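Local coordinates for oxidoreductase (Thermotoga maritima, PDB 1ZH8), which probably catalyses NADP-dependent oxidation or reduction of an alcohol or carbonyl substrate, as a Gfo/Idh/MocA-family dehydrogenase, at residues Cys111-Ser116 with Gly200-Ala205; Ala206-Leu211 with Pro313-Lys318. All coordinates share one frame; numbering follows the deposited sequence.

Contact 1 (Cys111-Ser116 with Gly200-Ala205); sequences CEKPIS and GVHHAA. With NAP (NADP nicotinamide-adenine-dinucleotide phosphate), chain D.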
ATOM      1  N   CYS A 111     -13.453 -29.808   2.741  1.00 33.77           N
ATOM      2  CA  CYS A 111     -13.904 -29.036   1.611  1.00 35.35           C
ATOM      3  C   CYS A 111     -12.951 -27.913   1.336  1.00 35.31           C
ATOM      4  O   CYS A 111     -12.463 -27.248   2.253  1.00 39.31           O
ATOM      5  CB  CYS A 111     -15.304 -28.484   1.882  1.00 38.15           C
ATOM      6  SG  CYS A 111     -16.011 -27.543   0.511  1.00 38.85           S
ATOM      7  N   GLU A 112     -12.697 -27.701   0.059  1.00 35.54           N
ATOM      8  CA  GLU A 112     -11.757 -26.691  -0.385  1.00 34.52           C
ATOM      9  C   GLU A 112     -12.246 -25.277  -0.107  1.00 33.61           C
ATOM     10  O   GLU A 112     -13.449 -25.026  -0.015  1.00 31.92           O
ATOM     11  CB  GLU A 112     -11.431 -26.866  -1.880  1.00 32.03           C
ATOM     12  CG  GLU A 112     -10.228 -27.745  -2.136  1.00 32.65           C
ATOM     13  CD  GLU A 112      -8.930 -27.101  -1.652  1.00 39.56           C
ATOM     14  OE1 GLU A 112      -8.951 -25.907  -1.266  1.00 46.81           O
ATOM     15  OE2 GLU A 112      -7.895 -27.789  -1.623  1.00 36.12           O
ATOM     16  N   LYS A 113     -11.291 -24.364   0.032  1.00 32.73           N
ATOM     17  CA  LYS A 113     -11.592 -22.947   0.098  1.00 33.86           C
ATOM     18  C   LYS A 113     -12.013 -22.495  -1.295  1.00 35.17           C
ATOM     19  O   LYS A 113     -11.735 -23.190  -2.268  1.00 35.25           O
ATOM     20  CB  LYS A 113     -10.353 -22.160   0.561  1.00 32.27           C
ATOM     21  CG  LYS A 113      -8.989 -22.648   0.019  1.00 33.24           C
ATOM     22  CD  LYS A 113      -8.865 -22.623  -1.526  1.00 27.36           C
ATOM     23  CE  LYS A 113      -8.926 -21.218  -2.074  1.00 34.62           C
ATOM     24  NZ  LYS A 113      -9.010 -21.174  -3.539  1.00 35.19           N
ATOM     25  N   PRO A 114     -12.700 -21.345  -1.408  1.00 37.12           N
ATOM     26  CA  PRO A 114     -13.303 -20.556  -0.315  1.00 36.68           C
ATOM     27  C   PRO A 114     -14.438 -21.329   0.347  1.00 39.26           C
ATOM     28  O   PRO A 114     -15.039 -22.201  -0.300  1.00 40.52           O
ATOM     29  CB  PRO A 114     -13.853 -19.312  -1.034  1.00 35.15           C
ATOM     30  CG  PRO A 114     -13.101 -19.286  -2.403  1.00 35.97           C
ATOM     31  CD  PRO A 114     -12.882 -20.715  -2.732  1.00 33.88           C
ATOM     32  N   ILE A 115     -14.729 -21.015   1.616  1.00 37.83           N
ATOM     33  CA  ILE A 115     -15.840 -21.631   2.304  1.00 37.90           C
ATOM     34  C   ILE A 115     -17.116 -21.643   1.434  1.00 39.56           C
ATOM     35  O   ILE A 115     -17.776 -22.675   1.337  1.00 41.40           O
ATOM     36  CB  ILE A 115     -16.089 -21.008   3.697  1.00 38.82           C
ATOM     37  CG1 ILE A 115     -17.130 -21.819   4.475  1.00 33.85           C
ATOM     38  CG2 ILE A 115     -16.497 -19.546   3.590  1.00 39.33           C
ATOM     39  CD1 ILE A 115     -17.529 -21.206   5.830  1.00 29.14           C
ATOM     40  N   SER A 116     -17.449 -20.520   0.801  1.00 38.88           N
ATOM     41  CA  SER A 116     -18.601 -20.435  -0.106  1.00 38.32           C
ATOM     42  C   SER A 116     -18.463 -19.222  -1.032  1.00 37.20           C
ATOM     43  O   SER A 116     -17.397 -18.627  -1.091  1.00 37.29           O
ATOM     44  CB  SER A 116     -19.922 -20.376   0.656  1.00 38.34           C
ATOM     45  OG  SER A 116     -21.006 -20.541  -0.238  1.00 39.67           O
ATOM     46  N   GLY A 200      -7.662 -14.831  -2.843  1.00 38.93           N
ATOM     47  CA  GLY A 200      -7.607 -13.896  -1.707  1.00 36.06           C
ATOM     48  C   GLY A 200      -7.772 -14.526  -0.329  1.00 37.42           C
ATOM     49  O   GLY A 200      -7.068 -14.132   0.631  1.00 38.29           O
ATOM     50  N   VAL A 201      -8.676 -15.508  -0.210  1.00 34.17           N
ATOM     51  CA  VAL A 201      -8.823 -16.219   1.062  1.00 34.44           C
ATOM     52  C   VAL A 201      -7.466 -16.774   1.604  1.00 34.49           C
ATOM     53  O   VAL A 201      -7.187 -16.682   2.793  1.00 33.80           O
ATOM     54  CB  VAL A 201      -9.989 -17.246   1.045  1.00 36.09           C
ATOM     55  CG1 VAL A 201     -11.307 -16.505   0.822  1.00 32.72           C
ATOM     56  CG2 VAL A 201      -9.787 -18.341  -0.027  1.00 32.70           C
ATOM     57  N   HIS A 202      -6.604 -17.280   0.723  1.00 35.46           N
ATOM     58  CA  HIS A 202      -5.245 -17.685   1.133  1.00 36.73           C
ATOM     59  C   HIS A 202      -4.488 -16.558   1.825  1.00 36.92           C
ATOM     60  O   HIS A 202      -3.952 -16.730   2.933  1.00 38.52           O
ATOM     61  CB  HIS A 202      -4.410 -18.132  -0.069  1.00 36.04           C
ATOM     62  CG  HIS A 202      -4.901 -19.385  -0.699  1.00 38.76           C
ATOM     63  ND1 HIS A 202      -5.036 -20.565   0.001  1.00 42.82           N
ATOM     64  CD2 HIS A 202      -5.289 -19.650  -1.967  1.00 38.73           C
ATOM     65  CE1 HIS A 202      -5.488 -21.505  -0.811  1.00 45.44           C
ATOM     66  NE2 HIS A 202      -5.651 -20.974  -2.011  1.00 43.86           N
ATOM     67  N   HIS A 203      -4.447 -15.404   1.167  1.00 34.32           N
ATOM     68  CA  HIS A 203      -3.741 -14.259   1.710  1.00 32.68           C
ATOM     69  C   HIS A 203      -4.345 -13.750   3.043  1.00 34.17           C
ATOM     70  O   HIS A 203      -3.602 -13.432   3.984  1.00 37.10           O
ATOM     71  CB  HIS A 203      -3.611 -13.183   0.631  1.00 31.74           C
ATOM     72  CG  HIS A 203      -3.258 -13.742  -0.724  1.00 38.23           C
ATOM     73  ND1 HIS A 203      -3.899 -13.356  -1.884  1.00 39.01           N
ATOM     74  CD2 HIS A 203      -2.381 -14.711  -1.090  1.00 36.14           C
ATOM     75  CE1 HIS A 203      -3.412 -14.039  -2.907  1.00 38.90           C
ATOM     76  NE2 HIS A 203      -2.486 -14.866  -2.455  1.00 37.74           N
ATOM     77  N   ALA A 204      -5.671 -13.716   3.159  1.00 32.14           N
ATOM     78  CA  ALA A 204      -6.292 -13.318   4.419  1.00 30.81           C
ATOM     79  C   ALA A 204      -5.942 -14.326   5.511  1.00 32.08           C
ATOM     80  O   ALA A 204      -5.655 -13.954   6.670  1.00 31.12           O
ATOM     81  CB  ALA A 204      -7.815 -13.204   4.257  1.00 31.97           C
ATOM     82  N   ALA A 205      -5.944 -15.611   5.141  1.00 30.86           N
ATOM     83  CA  ALA A 205      -5.609 -16.641   6.100  1.00 31.28           C
ATOM     84  C   ALA A 205      -4.220 -16.353   6.692  1.00 32.60           C
ATOM     85  O   ALA A 205      -4.048 -16.297   7.926  1.00 31.70           O
ATOM     86  CB  ALA A 205      -5.684 -18.014   5.463  1.00 30.63           C
TER
HETATM   87  PA  NAP D 400     -11.778 -27.731 -11.596  1.00 28.47           P
HETATM   88  O1A NAP D 400     -10.582 -28.250 -12.307  1.00 32.37           O
HETATM   89  O2A NAP D 400     -12.788 -27.143 -12.492  1.00 26.84           O
HETATM   90  O5B NAP D 400     -12.364 -28.908 -10.678  1.00 30.12           O
HETATM   91  C5B NAP D 400     -13.744 -28.979 -10.406  1.00 31.72           C
HETATM   92  C4B NAP D 400     -14.180 -30.421 -10.581  1.00 31.67           C
HETATM   93  O4B NAP D 400     -15.507 -30.594 -10.103  1.00 31.92           O
HETATM   94  C3B NAP D 400     -14.191 -30.839 -12.047  1.00 29.91           C
HETATM   95  O3B NAP D 400     -13.785 -32.176 -12.050  1.00 30.83           O
HETATM   96  C2B NAP D 400     -15.668 -30.715 -12.384  1.00 33.34           C
HETATM   97  O2B NAP D 400     -16.270 -31.316 -13.525  1.00 39.31           O
HETATM   98  C1B NAP D 400     -16.273 -31.250 -11.104  1.00 30.87           C
HETATM   99  N9A NAP D 400     -17.687 -30.899 -11.003  1.00 30.92           N
HETATM  100  C8A NAP D 400     -18.320 -29.775 -11.485  1.00 28.15           C
HETATM  101  N7A NAP D 400     -19.627 -29.855 -11.152  1.00 29.54           N
HETATM  102  C5A NAP D 400     -19.829 -31.015 -10.473  1.00 33.50           C
HETATM  103  C6A NAP D 400     -20.953 -31.605  -9.909  1.00 31.39           C
HETATM  104  N6A NAP D 400     -22.137 -31.023  -9.997  1.00 35.32           N
HETATM  105  N1A NAP D 400     -20.844 -32.802  -9.252  1.00 33.09           N
HETATM  106  C2A NAP D 400     -19.623 -33.426  -9.172  1.00 36.41           C
HETATM  107  N3A NAP D 400     -18.509 -32.856  -9.734  1.00 28.65           N
HETATM  108  C4A NAP D 400     -18.614 -31.672 -10.370  1.00 32.47           C
HETATM  109  O3  NAP D 400     -11.313 -26.599 -10.567  1.00 25.47           O
HETATM  110  PN  NAP D 400     -10.214 -26.821  -9.416  1.00 27.99           P
HETATM  111  O1N NAP D 400      -9.847 -28.253  -9.175  1.00 25.81           O
HETATM  112  O2N NAP D 400      -9.243 -25.791  -9.760  1.00 28.02           O
HETATM  113  O5D NAP D 400     -10.949 -26.327  -8.070  1.00 30.35           O
HETATM  114  C5D NAP D 400     -11.835 -27.127  -7.306  1.00 26.73           C
HETATM  115  C4D NAP D 400     -11.819 -26.636  -5.860  1.00 27.06           C
HETATM  116  O4D NAP D 400     -10.482 -26.678  -5.378  1.00 34.85           O
HETATM  117  C3D NAP D 400     -12.275 -25.177  -5.766  1.00 26.91           C
HETATM  118  O3D NAP D 400     -13.099 -24.981  -4.641  1.00 31.49           O
HETATM  119  C2D NAP D 400     -11.003 -24.381  -5.599  1.00 28.93           C
HETATM  120  O2D NAP D 400     -11.193 -23.197  -4.853  1.00 30.92           O
HETATM  121  C1D NAP D 400     -10.102 -25.391  -4.903  1.00 31.93           C
HETATM  122  N1N NAP D 400      -8.695 -25.109  -5.180  1.00 29.96           N
HETATM  123  C2N NAP D 400      -7.868 -24.872  -4.120  1.00 29.38           C
HETATM  124  C3N NAP D 400      -6.514 -24.586  -4.322  1.00 33.96           C
HETATM  125  C7N NAP D 400      -5.558 -24.547  -3.156  1.00 35.45           C
HETATM  126  O7N NAP D 400      -4.221 -24.219  -3.450  1.00 31.58           O
HETATM  127  N7N NAP D 400      -5.961 -24.820  -1.899  1.00 28.13           N
HETATM  128  C4N NAP D 400      -6.012 -24.554  -5.630  1.00 31.76           C
HETATM  129  C5N NAP D 400      -6.864 -24.812  -6.712  1.00 35.40           C
HETATM  130  C6N NAP D 400      -8.213 -25.090  -6.473  1.00 36.13           C
HETATM  131  P2B NAP D 400     -15.799 -32.494 -14.515  1.00 37.42           P
HETATM  132  O1X NAP D 400     -16.156 -33.858 -13.964  1.00 37.87           O
HETATM  133  O2X NAP D 400     -14.304 -32.457 -14.741  1.00 37.32           O
HETATM  134  O3X NAP D 400     -16.557 -32.220 -15.796  1.00 38.21           O

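Contact 2 (Ala206-Leu211 with Pro313-Lys318); sequences AMRLIL and PVQALK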
ATOM      1  N   ALA A 206      -3.260 -16.083   5.810  1.00 31.50           N
ATOM      2  CA  ALA A 206      -1.886 -15.835   6.246  1.00 33.28           C
ATOM      3  C   ALA A 206      -1.759 -14.587   7.108  1.00 34.93           C
ATOM      4  O   ALA A 206      -1.125 -14.617   8.160  1.00 38.09           O
ATOM      5  CB  ALA A 206      -0.935 -15.782   5.063  1.00 29.55           C
HETATM    6  N   MSE A 207      -2.379 -13.492   6.687  1.00 36.34           N
HETATM    7  CA  MSE A 207      -2.266 -12.240   7.445  1.00 34.67           C
HETATM    8  C   MSE A 207      -2.899 -12.396   8.837  1.00 35.89           C
HETATM    9  O   MSE A 207      -2.363 -11.885   9.839  1.00 37.46           O
HETATM   10  CB  MSE A 207      -2.903 -11.101   6.663  1.00 32.67           C
HETATM   11  CG  MSE A 207      -2.187 -10.862   5.347  1.00 40.12           C
HETATM   12 SE   MSE A 207      -2.863  -9.345   4.336  1.00 52.31          SE
HETATM   13  CE  MSE A 207      -4.229 -10.242   3.218  1.00 39.46           C
ATOM     14  N   ARG A 208      -4.024 -13.115   8.905  1.00 33.18           N
ATOM     15  CA  ARG A 208      -4.678 -13.333  10.191  1.00 34.22           C
ATOM     16  C   ARG A 208      -3.838 -14.250  11.086  1.00 33.05           C
ATOM     17  O   ARG A 208      -3.801 -14.076  12.308  1.00 31.22           O
ATOM     18  CB  ARG A 208      -6.111 -13.871  10.035  1.00 33.55           C
ATOM     19  CG  ARG A 208      -7.079 -12.930   9.284  1.00 32.62           C
ATOM     20  CD  ARG A 208      -8.481 -13.562   9.115  1.00 37.30           C
ATOM     21  NE  ARG A 208      -8.974 -14.144  10.363  1.00 32.89           N
ATOM     22  CZ  ARG A 208      -9.064 -15.453  10.601  1.00 39.84           C
ATOM     23  NH1 ARG A 208      -8.727 -16.321   9.667  1.00 35.45           N
ATOM     24  NH2 ARG A 208      -9.497 -15.898  11.777  1.00 33.59           N
ATOM     25  N   LEU A 209      -3.155 -15.219  10.485  1.00 32.99           N
ATOM     26  CA  LEU A 209      -2.340 -16.122  11.277  1.00 32.78           C
ATOM     27  C   LEU A 209      -1.185 -15.361  11.939  1.00 34.03           C
ATOM     28  O   LEU A 209      -0.875 -15.562  13.128  1.00 33.73           O
ATOM     29  CB  LEU A 209      -1.807 -17.239  10.401  1.00 34.68           C
ATOM     30  CG  LEU A 209      -0.836 -18.250  11.022  1.00 37.97           C
ATOM     31  CD1 LEU A 209      -1.566 -19.119  12.043  1.00 36.18           C
ATOM     32  CD2 LEU A 209      -0.213 -19.104   9.922  1.00 32.99           C
ATOM     33  N   ILE A 210      -0.569 -14.472  11.172  1.00 33.36           N
ATOM     34  CA  ILE A 210       0.628 -13.792  11.626  1.00 34.30           C
ATOM     35  C   ILE A 210       0.285 -12.621  12.532  1.00 35.28           C
ATOM     36  O   ILE A 210       0.961 -12.413  13.533  1.00 32.56           O
ATOM     37  CB  ILE A 210       1.497 -13.319  10.445  1.00 34.84           C
ATOM     38  CG1 ILE A 210       1.987 -14.523   9.629  1.00 27.48           C
ATOM     39  CG2 ILE A 210       2.714 -12.532  10.955  1.00 33.60           C
ATOM     40  CD1 ILE A 210       2.391 -14.183   8.230  1.00 29.31           C
ATOM     41  N   LEU A 211      -0.785 -11.890  12.209  1.00 35.78           N
ATOM     42  CA  LEU A 211      -1.072 -10.652  12.937  1.00 34.87           C
ATOM     43  C   LEU A 211      -2.412 -10.547  13.660  1.00 33.31           C
ATOM     44  O   LEU A 211      -2.638  -9.552  14.364  1.00 31.71           O
ATOM     45  CB  LEU A 211      -0.850  -9.427  12.027  1.00 35.10           C
ATOM     46  CG  LEU A 211       0.605  -9.196  11.614  1.00 36.73           C
ATOM     47  CD1 LEU A 211       0.696  -8.253  10.437  1.00 38.07           C
ATOM     48  CD2 LEU A 211       1.446  -8.720  12.789  1.00 29.40           C
ATOM     49  N   PRO A 313     -14.576 -23.872   9.989  1.00 39.20           N
ATOM     50  CA  PRO A 313     -15.434 -23.070   9.101  1.00 38.96           C
ATOM     51  C   PRO A 313     -15.467 -21.567   9.453  1.00 38.49           C
ATOM     52  O   PRO A 313     -15.475 -20.734   8.546  1.00 39.30           O
ATOM     53  CB  PRO A 313     -16.824 -23.716   9.283  1.00 38.84           C
ATOM     54  CG  PRO A 313     -16.516 -25.138   9.589  1.00 36.37           C
ATOM     55  CD  PRO A 313     -15.276 -25.076  10.482  1.00 40.49           C
ATOM     56  N   VAL A 314     -15.487 -21.241  10.747  1.00 37.25           N
ATOM     57  CA  VAL A 314     -15.494 -19.864  11.239  1.00 35.23           C
ATOM     58  C   VAL A 314     -14.262 -19.108  10.743  1.00 37.06           C
ATOM     59  O   VAL A 314     -14.355 -17.953  10.314  1.00 37.15           O
ATOM     60  CB  VAL A 314     -15.595 -19.841  12.809  1.00 37.92           C
ATOM     61  CG1 VAL A 314     -15.432 -18.437  13.389  1.00 33.14           C
ATOM     62  CG2 VAL A 314     -16.938 -20.410  13.263  1.00 35.79           C
ATOM     63  N   GLN A 315     -13.107 -19.770  10.769  1.00 37.60           N
ATOM     64  CA  GLN A 315     -11.851 -19.170  10.272  1.00 37.03           C
ATOM     65  C   GLN A 315     -11.952 -18.840   8.792  1.00 36.65           C
ATOM     66  O   GLN A 315     -11.498 -17.775   8.343  1.00 35.49           O
ATOM     67  CB  GLN A 315     -10.656 -20.108  10.503  1.00 38.35           C
ATOM     68  CG  GLN A 315     -10.200 -20.245  11.962  1.00 38.30           C
ATOM     69  CD  GLN A 315      -9.674 -18.935  12.496  1.00 50.18           C
ATOM     70  OE1 GLN A 315      -8.790 -18.320  11.892  1.00 45.55           O
ATOM     71  NE2 GLN A 315     -10.251 -18.465  13.612  1.00 52.59           N
ATOM     72  N   ALA A 316     -12.560 -19.749   8.034  1.00 35.38           N
ATOM     73  CA  ALA A 316     -12.613 -19.596   6.586  1.00 35.23           C
ATOM     74  C   ALA A 316     -13.592 -18.488   6.266  1.00 36.97           C
ATOM     75  O   ALA A 316     -13.403 -17.725   5.315  1.00 37.30           O
ATOM     76  CB  ALA A 316     -13.039 -20.884   5.922  1.00 34.34           C
ATOM     77  N   LEU A 317     -14.635 -18.387   7.087  1.00 37.55           N
ATOM     78  CA  LEU A 317     -15.629 -17.363   6.873  1.00 37.24           C
ATOM     79  C   LEU A 317     -14.969 -15.995   7.078  1.00 37.36           C
ATOM     80  O   LEU A 317     -15.181 -15.071   6.293  1.00 38.05           O
ATOM     81  CB  LEU A 317     -16.839 -17.575   7.780  1.00 33.94           C
ATOM     82  CG  LEU A 317     -18.005 -16.633   7.446  1.00 35.15           C
ATOM     83  CD1 LEU A 317     -18.581 -16.959   6.101  1.00 27.07           C
ATOM     84  CD2 LEU A 317     -19.103 -16.657   8.522  1.00 29.89           C
ATOM     85  N   LYS A 318     -14.140 -15.892   8.115  1.00 36.89           N
ATOM     86  CA  LYS A 318     -13.373 -14.663   8.353  1.00 37.97           C
ATOM     87  C   LYS A 318     -12.412 -14.335   7.207  1.00 36.63           C
ATOM     88  O   LYS A 318     -12.239 -13.170   6.869  1.00 36.00           O
ATOM     89  CB  LYS A 318     -12.630 -14.712   9.695  1.00 39.34           C
ATOM     90  CG  LYS A 318     -13.564 -14.710  10.910  1.00 38.73           C
ATOM     91  CD  LYS A 318     -12.821 -15.093  12.204  1.00 37.18           C
ATOM     92  CE  LYS A 318     -13.749 -14.867  13.413  1.00 44.01           C
ATOM     93  NZ  LYS A 318     -13.093 -15.098  14.718  1.00 47.26           N
TER

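Contact 1 (Cys111-Ser116 with Gly200-Ala205)
Lys113 meets Val201 and His202 where the dinucleotide-binding Rossmann domain, through strand 108-112 and the residues beyond, faces helix 195-211 of the C-terminal domain. Glu112-Lys113-Pro114 is the EKP motif of the Gfo/Idh/MocA family, with a cis peptide before the proline. The lysine can be followed outward. Lys113 CB lies 3.9 Å from Val201 CG2. CG stands between the backbone N and the carbonyl carbon (chi1 38°), starting a chain that folds back beside the His202 ring. Lys113 CD then packs 3.6 Å from NADP C2N, on the nicotinamide, while Lys113 CE, oblique to the imidazole, comes 3.3 Å from His202 NE2. At the tip, Lys113 NZ forms a salt bridge with Asp198 and donates to the ribose hydroxyl O2D of NADP at 3.3 Å. The same hydroxyl gives its own proton to the backbone, NADP O2D to Lys113 O measuring 2.6 Å, so one residue grips it twice. A long aliphatic stem with a polar end suits a place between valine and cofactor. Glu112 OE1 accepts the carboxamide N7N of NADP in a nearly straight bond (3.2 Å, 171°), and OE2 is held by His34. With an alanine here, the NADP carboxamide would probably lose this acceptor and be freer to turn, and His34 would lose its partner. Pro114, compact and apolar, sets CG against Val201 CG2. His202 is held through ND1 by Glu140 OE2, with NADP N7N at the edge of its ring, in plane, 3.5 Å from His202 CE1.

Contact 2 (Ala206-Leu211 with Pro313-Lys318)
The guanidinium of Arg208 reaches from helix 195-211 to Gln315 and Lys318 on helix 313-329. Even the closest alpha carbons of the two segments, those of Arg208 and Lys318, are 9.0 Å apart, so long side chains do the bridging. A bend in the arginine chain (chi3 47°) turns its end group to the other helix. There Gln315 OE1 accepts Arg208 NH2 at 2.5 Å with an angle of 146°, a length to be read with caution, and a weak bond from Arg208 NH1 at 3.0 Å. NH2 stands above the amide's carbonyl plane, 44° out of it, rather than on a lone pair. The tight part is completed by Lys318, whose CB lies 3.7 Å above the centre of the guanidinium plane, a methylene against a flat face, with CD 3.4 Å from Arg208 NH2.

The other side is looser. Gln315 and Lys318 are both partly exposed, and the extended lysine carries its amine away, leaving Lys318 NZ 4.7 Å from Arg208 NH2 and in a long, weak ion pair with Glu213. Glutamine suits this margin because it offers the cation a neutral acceptor. Arg208 has stronger charged partners in Asp319, at NH1, and Glu213, at NE. Two acids close to one buried guanidinium would be expected to keep it charged and to offset the nearby positive charges of Lys318 and Arg143.

Helix 195-211 serves both contacts: its middle part, 200-205, faces the Rossmann domain and cofactor in contact 1, and its last turns, 206-211, face helix 313-329 in contact 2. Contact 1 is core, centred about 3 Å from the middle of the chain, with every touching residue buried. Contact 2 lies farther out, its centre about 10 Å from that middle, and is partly buried. In the first, the segments meet by packing while their polar groups bond to NADP and to other residues around it; in the second, hydrogen bonds join the segments directly. Ile115 ties the two together, its CB 3.8 Å from Ala316 CB, an apolar seam between contacts whose centres are about 9 Å apart.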